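Local coordinates for exported protein (Bacteroides fragilis, PDB 3MSW) that is of unknown function but is probably exported and folds as a single-layer antiparallel beta-sheet built from hairpin repeats, at residues G16-N28 with L35-T47. Numbering follows the deposited sequence. Where two conformers were deposited one is given.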
ATOM      1  N   GLY A  16       3.933   5.533  19.834  1.00 28.54           N
ATOM      2  CA  GLY A  16       5.371   5.807  19.916  1.00 28.95           C
ATOM      3  C   GLY A  16       5.886   6.670  18.775  1.00 33.16           C
ATOM      4  O   GLY A  16       6.996   6.451  18.279  1.00 32.30           O
ATOM      5  N   GLY A  17       5.056   7.625  18.334  1.00 30.05           N
ATOM      6  CA  GLY A  17       5.385   8.546  17.241  1.00 29.01           C
ATOM      7  C   GLY A  17       5.198   8.038  15.828  1.00 31.68           C
ATOM      8  O   GLY A  17       5.525   8.755  14.868  1.00 32.14           O
ATOM      9  N   LYS A  18       4.664   6.807  15.662  1.00 25.28           N
ATOM     10  CA  LYS A  18       4.451   6.237  14.330  1.00 23.51           C
ATOM     11  C   LYS A  18       2.986   5.955  14.068  1.00 26.27           C
ATOM     12  O   LYS A  18       2.234   5.666  15.005  1.00 23.67           O
ATOM     13  CB  LYS A  18       5.268   4.954  14.154  1.00 25.68           C
ATOM     14  CG  LYS A  18       6.777   5.205  14.053  1.00 29.73           C
ATOM     15  CD  LYS A  18       7.523   3.914  13.721  1.00 29.91           C
ATOM     16  CE  LYS A  18       8.994   4.100  13.420  1.00 27.77           C
ATOM     17  NZ  LYS A  18       9.692   4.714  14.567  1.00 24.55           N
ATOM     18  N   LEU A  19       2.584   6.020  12.799  1.00 22.33           N
ATOM     19  CA  LEU A  19       1.218   5.728  12.397  1.00 22.93           C
ATOM     20  C   LEU A  19       0.998   4.218  12.433  1.00 25.50           C
ATOM     21  O   LEU A  19       1.656   3.480  11.701  1.00 24.91           O
ATOM     22  CB  LEU A  19       0.989   6.283  10.980  1.00 22.93           C
ATOM     23  CG  LEU A  19      -0.347   5.946  10.338  1.00 25.81           C
ATOM     24  CD1 LEU A  19      -1.481   6.611  11.068  1.00 26.46           C
ATOM     25  CD2 LEU A  19      -0.362   6.344   8.846  1.00 24.59           C
ATOM     26  N   VAL A  20       0.087   3.748  13.292  1.00 21.30           N
ATOM     27  CA  VAL A  20      -0.186   2.305  13.394  1.00 20.69           C
ATOM     28  C   VAL A  20      -1.529   1.914  12.750  1.00 23.00           C
ATOM     29  O   VAL A  20      -1.740   0.759  12.395  1.00 21.38           O
ATOM     30  CB  VAL A  20      -0.012   1.730  14.830  1.00 23.13           C
ATOM     31  CG1 VAL A  20       1.442   1.852  15.294  1.00 22.30           C
ATOM     32  CG2 VAL A  20      -0.980   2.379  15.830  1.00 22.79           C
ATOM     33  N   CYS A  21      -2.428   2.866  12.608  1.00 21.93           N
ATOM     34  CA  CYS A  21      -3.716   2.572  11.974  1.00 24.14           C
ATOM     35  C   CYS A  21      -4.252   3.787  11.298  1.00 26.08           C
ATOM     36  O   CYS A  21      -4.171   4.884  11.845  1.00 27.26           O
ATOM     37  CB  CYS A  21      -4.717   2.024  12.999  1.00 27.31           C
ATOM     38  SG  CYS A  21      -6.330   1.611  12.290  1.00 33.69           S
ATOM     39  N   ARG A  22      -4.813   3.612  10.107  1.00 21.73           N
ATOM     40  CA  ARG A  22      -5.482   4.709   9.428  1.00 22.15           C
ATOM     41  C   ARG A  22      -6.830   4.168   8.980  1.00 26.00           C
ATOM     42  O   ARG A  22      -6.876   3.175   8.239  1.00 25.46           O
ATOM     43  CB  ARG A  22      -4.691   5.254   8.212  1.00 22.87           C
ATOM     44  CG  ARG A  22      -5.591   6.206   7.356  1.00 22.63           C
ATOM     45  CD  ARG A  22      -4.757   6.983   6.353  1.00 23.81           C
ATOM     46  NE  ARG A  22      -3.805   7.823   7.073  1.00 26.77           N
ATOM     47  CZ  ARG A  22      -2.839   8.526   6.500  1.00 35.94           C
ATOM     48  NH1 ARG A  22      -2.692   8.511   5.185  1.00 32.18           N
ATOM     49  NH2 ARG A  22      -2.006   9.242   7.242  1.00 26.22           N
ATOM     50  N   GLU A  23      -7.916   4.813   9.424  1.00 21.89           N
ATOM     51  CA  GLU A  23      -9.263   4.389   9.026  1.00 21.99           C
ATOM     52  C   GLU A  23      -9.875   5.409   8.078  1.00 27.96           C
ATOM     53  O   GLU A  23      -9.829   6.599   8.357  1.00 26.74           O
ATOM     54  CB  GLU A  23     -10.149   4.136  10.252  1.00 22.93           C
ATOM     55  CG  GLU A  23     -11.432   3.414   9.850  1.00 28.21           C
ATOM     56  CD  GLU A  23     -12.309   2.951  11.001  1.00 42.12           C
ATOM     57  OE1 GLU A  23     -11.780   2.799  12.124  1.00 33.00           O
ATOM     58  OE2 GLU A  23     -13.526   2.753  10.783  1.00 40.44           O
ATOM     59  N   ILE A  24     -10.439   4.938   6.959  1.00 25.98           N
ATOM     60  CA  ILE A  24     -11.037   5.780   5.922  1.00 26.29           C
ATOM     61  C   ILE A  24     -12.528   5.722   6.019  1.00 29.12           C
ATOM     62  O   ILE A  24     -13.090   4.629   6.050  1.00 29.14           O
ATOM     63  CB  ILE A  24     -10.555   5.373   4.494  1.00 29.49           C
ATOM     64  CG1 ILE A  24      -9.006   5.147   4.390  1.00 30.00           C
ATOM     65  CG2 ILE A  24     -11.136   6.295   3.383  1.00 30.79           C
ATOM     66  CD1 ILE A  24      -8.150   6.295   4.594  1.00 33.87           C
ATOM     67  N   TYR A  25     -13.180   6.897   5.963  1.00 25.95           N
ATOM     68  CA  TYR A  25     -14.650   7.028   6.034  1.00 26.22           C
ATOM     69  C   TYR A  25     -15.200   7.822   4.901  1.00 33.56           C
ATOM     70  O   TYR A  25     -14.516   8.679   4.362  1.00 29.72           O
ATOM     71  CB  TYR A  25     -15.080   7.788   7.302  1.00 27.66           C
ATOM     72  CG  TYR A  25     -14.614   7.175   8.606  1.00 30.48           C
ATOM     73  CD1 TYR A  25     -13.368   7.492   9.141  1.00 32.46           C
ATOM     74  CD2 TYR A  25     -15.437   6.317   9.328  1.00 31.70           C
ATOM     75  CE1 TYR A  25     -12.936   6.935  10.343  1.00 33.26           C
ATOM     76  CE2 TYR A  25     -15.027   5.775  10.545  1.00 32.63           C
ATOM     77  CZ  TYR A  25     -13.778   6.092  11.051  1.00 40.99           C
ATOM     78  OH  TYR A  25     -13.356   5.536  12.229  1.00 42.64           O
ATOM     79  N   ALA A  26     -16.508   7.625   4.629  1.00 34.28           N
ATOM     80  CA  ALA A  26     -17.268   8.436   3.695  1.00 35.22           C
ATOM     81  C   ALA A  26     -18.578   8.740   4.391  1.00 44.08           C
ATOM     82  O   ALA A  26     -19.046   7.925   5.207  1.00 45.34           O
ATOM     83  CB  ALA A  26     -17.518   7.656   2.406  1.00 36.12           C
HETATM   84  N   MSE A  27     -19.188   9.910   4.092  1.00 43.56           N
HETATM   85  CA  MSE A  27     -20.496  10.274   4.627  0.50 43.07           C
HETATM   86  C   MSE A  27     -21.546   9.736   3.645  1.00 53.84           C
HETATM   87  O   MSE A  27     -21.557  10.174   2.489  1.00 56.38           O
HETATM   88  CB  MSE A  27     -20.608  11.801   4.806  0.50 43.46           C
HETATM   89  CG  MSE A  27     -19.803  12.612   3.786  0.50 46.10           C
HETATM   90 SE   MSE A  27     -19.480  14.391   4.442  0.38 48.63          SE
HETATM   91  CE  MSE A  27     -17.611  14.209   4.882  0.50 42.94           C
ATOM     92  N   ASN A  28     -22.362   8.749   4.058  1.00 56.39           N
ATOM     93  CA  ASN A  28     -23.374   8.194   3.146  1.00 59.65           C
ATOM     94  C   ASN A  28     -24.820   8.548   3.484  1.00 66.81           C
ATOM     95  O   ASN A  28     -25.724   8.186   2.729  1.00 68.14           O
ATOM     96  CB  ASN A  28     -23.136   6.705   2.803  1.00 62.89           C
ATOM     97  CG  ASN A  28     -21.758   6.410   2.228  1.00 90.01           C
ATOM     98  OD1 ASN A  28     -21.264   7.092   1.315  1.00 84.07           O
ATOM     99  ND2 ASN A  28     -21.108   5.370   2.741  1.00 82.10           N
ATOM    100  N   LEU A  35     -20.297   8.982   9.678  1.00 38.60           N
ATOM    101  CA  LEU A  35     -19.262   8.665   8.709  1.00 38.32           C
ATOM    102  C   LEU A  35     -19.159   7.149   8.665  1.00 43.05           C
ATOM    103  O   LEU A  35     -18.916   6.515   9.692  1.00 44.93           O
ATOM    104  CB  LEU A  35     -17.918   9.316   9.113  1.00 37.68           C
ATOM    105  CG  LEU A  35     -17.877  10.843   9.081  1.00 41.77           C
ATOM    106  CD1 LEU A  35     -16.632  11.361   9.790  1.00 41.96           C
ATOM    107  CD2 LEU A  35     -17.941  11.363   7.653  1.00 40.58           C
ATOM    108  N   ASN A  36     -19.386   6.572   7.498  1.00 39.58           N
ATOM    109  CA  ASN A  36     -19.340   5.127   7.332  1.00 39.31           C
ATOM    110  C   ASN A  36     -17.917   4.634   7.046  1.00 38.25           C
ATOM    111  O   ASN A  36     -17.263   5.165   6.145  1.00 36.46           O
ATOM    112  CB  ASN A  36     -20.295   4.668   6.218  1.00 40.70           C
ATOM    113  CG  ASN A  36     -21.703   5.142   6.421  1.00 60.63           C
ATOM    114  OD1 ASN A  36     -22.215   5.950   5.647  1.00 63.78           O
ATOM    115  ND2 ASN A  36     -22.326   4.716   7.516  1.00 47.68           N
ATOM    116  N   PRO A  37     -17.479   3.555   7.733  1.00 34.28           N
ATOM    117  CA  PRO A  37     -16.142   2.998   7.443  1.00 32.78           C
ATOM    118  C   PRO A  37     -16.086   2.397   6.055  1.00 33.91           C
ATOM    119  O   PRO A  37     -17.072   1.837   5.569  1.00 33.19           O
ATOM    120  CB  PRO A  37     -15.920   1.944   8.533  1.00 34.79           C
ATOM    121  CG  PRO A  37     -17.258   1.642   9.080  1.00 41.15           C
ATOM    122  CD  PRO A  37     -18.178   2.793   8.790  1.00 37.57           C
ATOM    123  N   VAL A  38     -14.958   2.585   5.385  1.00 29.11           N
ATOM    124  CA  VAL A  38     -14.755   2.098   4.026  1.00 29.98           C
ATOM    125  C   VAL A  38     -13.500   1.237   3.972  1.00 31.22           C
ATOM    126  O   VAL A  38     -13.500   0.158   3.367  1.00 28.57           O
ATOM    127  CB  VAL A  38     -14.687   3.304   3.014  1.00 36.51           C
ATOM    128  CG1 VAL A  38     -14.214   2.857   1.636  1.00 37.70           C
ATOM    129  CG2 VAL A  38     -16.047   3.998   2.890  1.00 38.14           C
ATOM    130  N   LYS A  39     -12.407   1.737   4.580  1.00 26.51           N
ATOM    131  CA  LYS A  39     -11.123   1.077   4.487  1.00 25.63           C
ATOM    132  C   LYS A  39     -10.361   1.273   5.768  1.00 28.75           C
ATOM    133  O   LYS A  39     -10.594   2.248   6.493  1.00 27.21           O
ATOM    134  CB  LYS A  39     -10.328   1.715   3.302  1.00 29.83           C
ATOM    135  CG  LYS A  39      -9.585   0.733   2.390  1.00 39.70           C
ATOM    136  CD  LYS A  39     -10.556  -0.083   1.523  1.00 40.48           C
ATOM    137  CE  LYS A  39     -10.445   0.194   0.046  1.00 41.05           C
ATOM    138  NZ  LYS A  39     -11.364  -0.689  -0.690  1.00 40.64           N
HETATM  139  N   MSE A  40      -9.480   0.326   6.076  1.00 25.78           N
HETATM  140  CA  MSE A  40      -8.588   0.441   7.228  1.00 24.20           C
HETATM  141  C   MSE A  40      -7.197  -0.089   6.916  1.00 29.81           C
HETATM  142  O   MSE A  40      -7.049  -1.194   6.384  1.00 29.16           O
HETATM  143  CB  MSE A  40      -9.155  -0.213   8.468  1.00 25.82           C
HETATM  144  CG  MSE A  40      -8.245   0.012   9.703  1.00 30.70           C
HETATM  145 SE   MSE A  40      -9.170  -0.618  11.156  0.75 37.75          SE
HETATM  146  CE  MSE A  40      -9.126  -2.554  10.743  1.00 35.11           C
ATOM    147  N   TYR A  41      -6.175   0.702   7.272  1.00 27.25           N
ATOM    148  CA  TYR A  41      -4.783   0.305   7.092  1.00 25.22           C
ATOM    149  C   TYR A  41      -4.167   0.113   8.448  1.00 25.23           C
ATOM    150  O   TYR A  41      -4.304   0.982   9.317  1.00 23.35           O
ATOM    151  CB  TYR A  41      -3.984   1.369   6.331  1.00 26.85           C
ATOM    152  CG  TYR A  41      -4.625   1.867   5.054  1.00 30.98           C
ATOM    153  CD1 TYR A  41      -5.068   0.978   4.080  1.00 33.81           C
ATOM    154  CD2 TYR A  41      -4.692   3.227   4.772  1.00 32.94           C
ATOM    155  CE1 TYR A  41      -5.615   1.431   2.878  1.00 36.27           C
ATOM    156  CE2 TYR A  41      -5.250   3.694   3.578  1.00 34.53           C
ATOM    157  CZ  TYR A  41      -5.710   2.791   2.634  1.00 41.97           C
ATOM    158  OH  TYR A  41      -6.261   3.236   1.459  1.00 42.11           O
ATOM    159  N   LYS A  42      -3.485  -1.015   8.618  1.00 21.06           N
ATOM    160  CA  LYS A  42      -2.753  -1.353   9.841  0.50 21.09           C
ATOM    161  C   LYS A  42      -1.273  -1.413   9.491  1.00 25.91           C
ATOM    162  O   LYS A  42      -0.903  -2.074   8.524  1.00 26.12           O
ATOM    163  CB  LYS A  42      -3.222  -2.704  10.412  0.50 23.42           C
ATOM    164  CG  LYS A  42      -4.686  -2.716  10.872  0.50 27.55           C
ATOM    165  CD  LYS A  42      -4.851  -2.034  12.234  0.50 32.92           C
ATOM    166  CE  LYS A  42      -6.256  -2.149  12.751  0.50 39.22           C
ATOM    167  NZ  LYS A  42      -6.569  -1.099  13.752  0.50 50.92           N
ATOM    168  N   TYR A  43      -0.423  -0.718  10.255  1.00 24.24           N
ATOM    169  CA  TYR A  43       1.016  -0.692   9.977  1.00 23.62           C
ATOM    170  C   TYR A  43       1.831  -1.423  11.025  1.00 27.11           C
ATOM    171  O   TYR A  43       1.645  -1.212  12.217  1.00 25.70           O
ATOM    172  CB  TYR A  43       1.507   0.755   9.843  1.00 25.17           C
ATOM    173  CG  TYR A  43       0.710   1.555   8.833  1.00 25.83           C
ATOM    174  CD1 TYR A  43      -0.496   2.154   9.186  1.00 26.78           C
ATOM    175  CD2 TYR A  43       1.210   1.797   7.554  1.00 26.79           C
ATOM    176  CE1 TYR A  43      -1.226   2.900   8.272  1.00 29.59           C
ATOM    177  CE2 TYR A  43       0.502   2.573   6.639  1.00 26.77           C
ATOM    178  CZ  TYR A  43      -0.710   3.132   7.006  1.00 33.80           C
ATOM    179  OH  TYR A  43      -1.429   3.884   6.108  1.00 35.35           O
ATOM    180  N   SER A  44       2.697  -2.331  10.567  1.00 24.21           N
ATOM    181  CA  SER A  44       3.570  -3.122  11.421  1.00 24.46           C
ATOM    182  C   SER A  44       5.030  -2.791  11.034  1.00 27.43           C
ATOM    183  O   SER A  44       5.461  -3.027   9.898  1.00 25.42           O
ATOM    184  CB  SER A  44       3.234  -4.601  11.256  1.00 28.95           C
ATOM    185  OG  SER A  44       4.287  -5.407  11.756  1.00 31.96           O
ATOM    186  N   TYR A  45       5.755  -2.167  11.963  1.00 22.31           N
ATOM    187  CA  TYR A  45       7.133  -1.715  11.763  1.00 22.19           C
ATOM    188  C   TYR A  45       8.095  -2.698  12.364  1.00 26.37           C
ATOM    189  O   TYR A  45       7.784  -3.346  13.369  1.00 27.14           O
ATOM    190  CB  TYR A  45       7.343  -0.349  12.465  1.00 22.98           C
ATOM    191  CG  TYR A  45       6.452   0.731  11.911  1.00 22.15           C
ATOM    192  CD1 TYR A  45       6.808   1.435  10.762  1.00 23.78           C
ATOM    193  CD2 TYR A  45       5.245   1.049  12.526  1.00 22.57           C
ATOM    194  CE1 TYR A  45       5.964   2.396  10.212  1.00 23.27           C
ATOM    195  CE2 TYR A  45       4.392   2.009  11.987  1.00 22.33           C
ATOM    196  CZ  TYR A  45       4.738   2.651  10.807  1.00 27.26           C
ATOM    197  OH  TYR A  45       3.906   3.600  10.271  1.00 27.33           O
ATOM    198  N   ASP A  46       9.273  -2.783  11.790  1.00 24.60           N
ATOM    199  CA  ASP A  46      10.369  -3.586  12.345  1.00 27.32           C
ATOM    200  C   ASP A  46      11.638  -2.873  11.969  1.00 32.00           C
ATOM    201  O   ASP A  46      12.176  -3.075  10.871  1.00 28.59           O
ATOM    202  CB  ASP A  46      10.337  -5.045  11.854  1.00 29.81           C
ATOM    203  CG  ASP A  46      11.238  -5.991  12.631  1.00 36.09           C
ATOM    204  OD1 ASP A  46      12.328  -5.554  13.072  1.00 36.55           O
ATOM    205  OD2 ASP A  46      10.918  -7.192  12.690  1.00 41.76           O
ATOM    206  N   THR A  47      12.082  -1.972  12.864  1.00 31.73           N
ATOM    207  CA  THR A  47      13.269  -1.147  12.657  1.00 33.61           C
ATOM    208  C   THR A  47      14.512  -2.007  12.428  1.00 41.11           C
ATOM    209  O   THR A  47      15.263  -1.729  11.495  1.00 42.16           O
ATOM    210  CB  THR A  47      13.371  -0.055  13.758  1.00 41.90           C
ATOM    211  OG1 THR A  47      12.256   0.839  13.583  1.00 38.70           O
ATOM    212  CG2 THR A  47      14.676   0.742  13.679  1.00 42.09           C
TER
HETATM  213  O   HOH W   1      12.289   3.844  14.373  1.00 34.11           O
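Strands 18-27 and 35-46 form a beta hairpin in the single-layer antiparallel sheet, with strand 9-15 beyond the first and strand 51-60 beyond the second. Arg22 and Tyr41 are a hydrogen-bonded pair, joined by Tyr41 N to Arg22 O at 2.7 Å and by Arg22 N to Tyr41 O. A classic beta bulge interrupts the pairing where Val38 and Lys39 both face Ile24. Ile24 O takes a bond from Val38 N (2.8 Å) and a weak one from Lys39 N, and the register shifts by one residue.

Arg22, Ile24, Lys39 and Tyr41 lie on one face, Cys21, Glu23, Pro37 and Met40 on the other. On the first, CD2 of Tyr41 lies against the CB and CG of Arg22, and its CE2 meets Ile24 CD1 at 4.0 Å. Beyond CD the Arg22 chain turns away from the ring, and its NE forms a salt bridge with Asp12 on strand 9-15. On the second, Cys21 SG lies opposite its own backbone N (chi1 -179°) and touches Met40 CG at 3.6 Å. Farther along, the CB atoms of Tyr25 and Leu35 meet, and Glu23 OE2 lies against Pro37 CB.

Toward the 16-18 end of the hairpin, two tyrosines reach across to the first strand. Leu19 CD2 packs on Tyr43 CE1 at 3.6 Å. Past the last backbone bond, Tyr43 N to Val20 O, the Tyr45 hydroxyl donates to Leu19 O at 2.7 Å, in the carbonyl plane and on a lone pair. This ties the end of the Tyr45 side chain to the backbone of strand 18-27. Lys18 runs over one face of that ring, and its NZ donates to a water that also bonds Thr47 OG1. Lys18 CD makes a CH-pi contact 3.8 Å from the Tyr45 ring centroid, 9° off the normal.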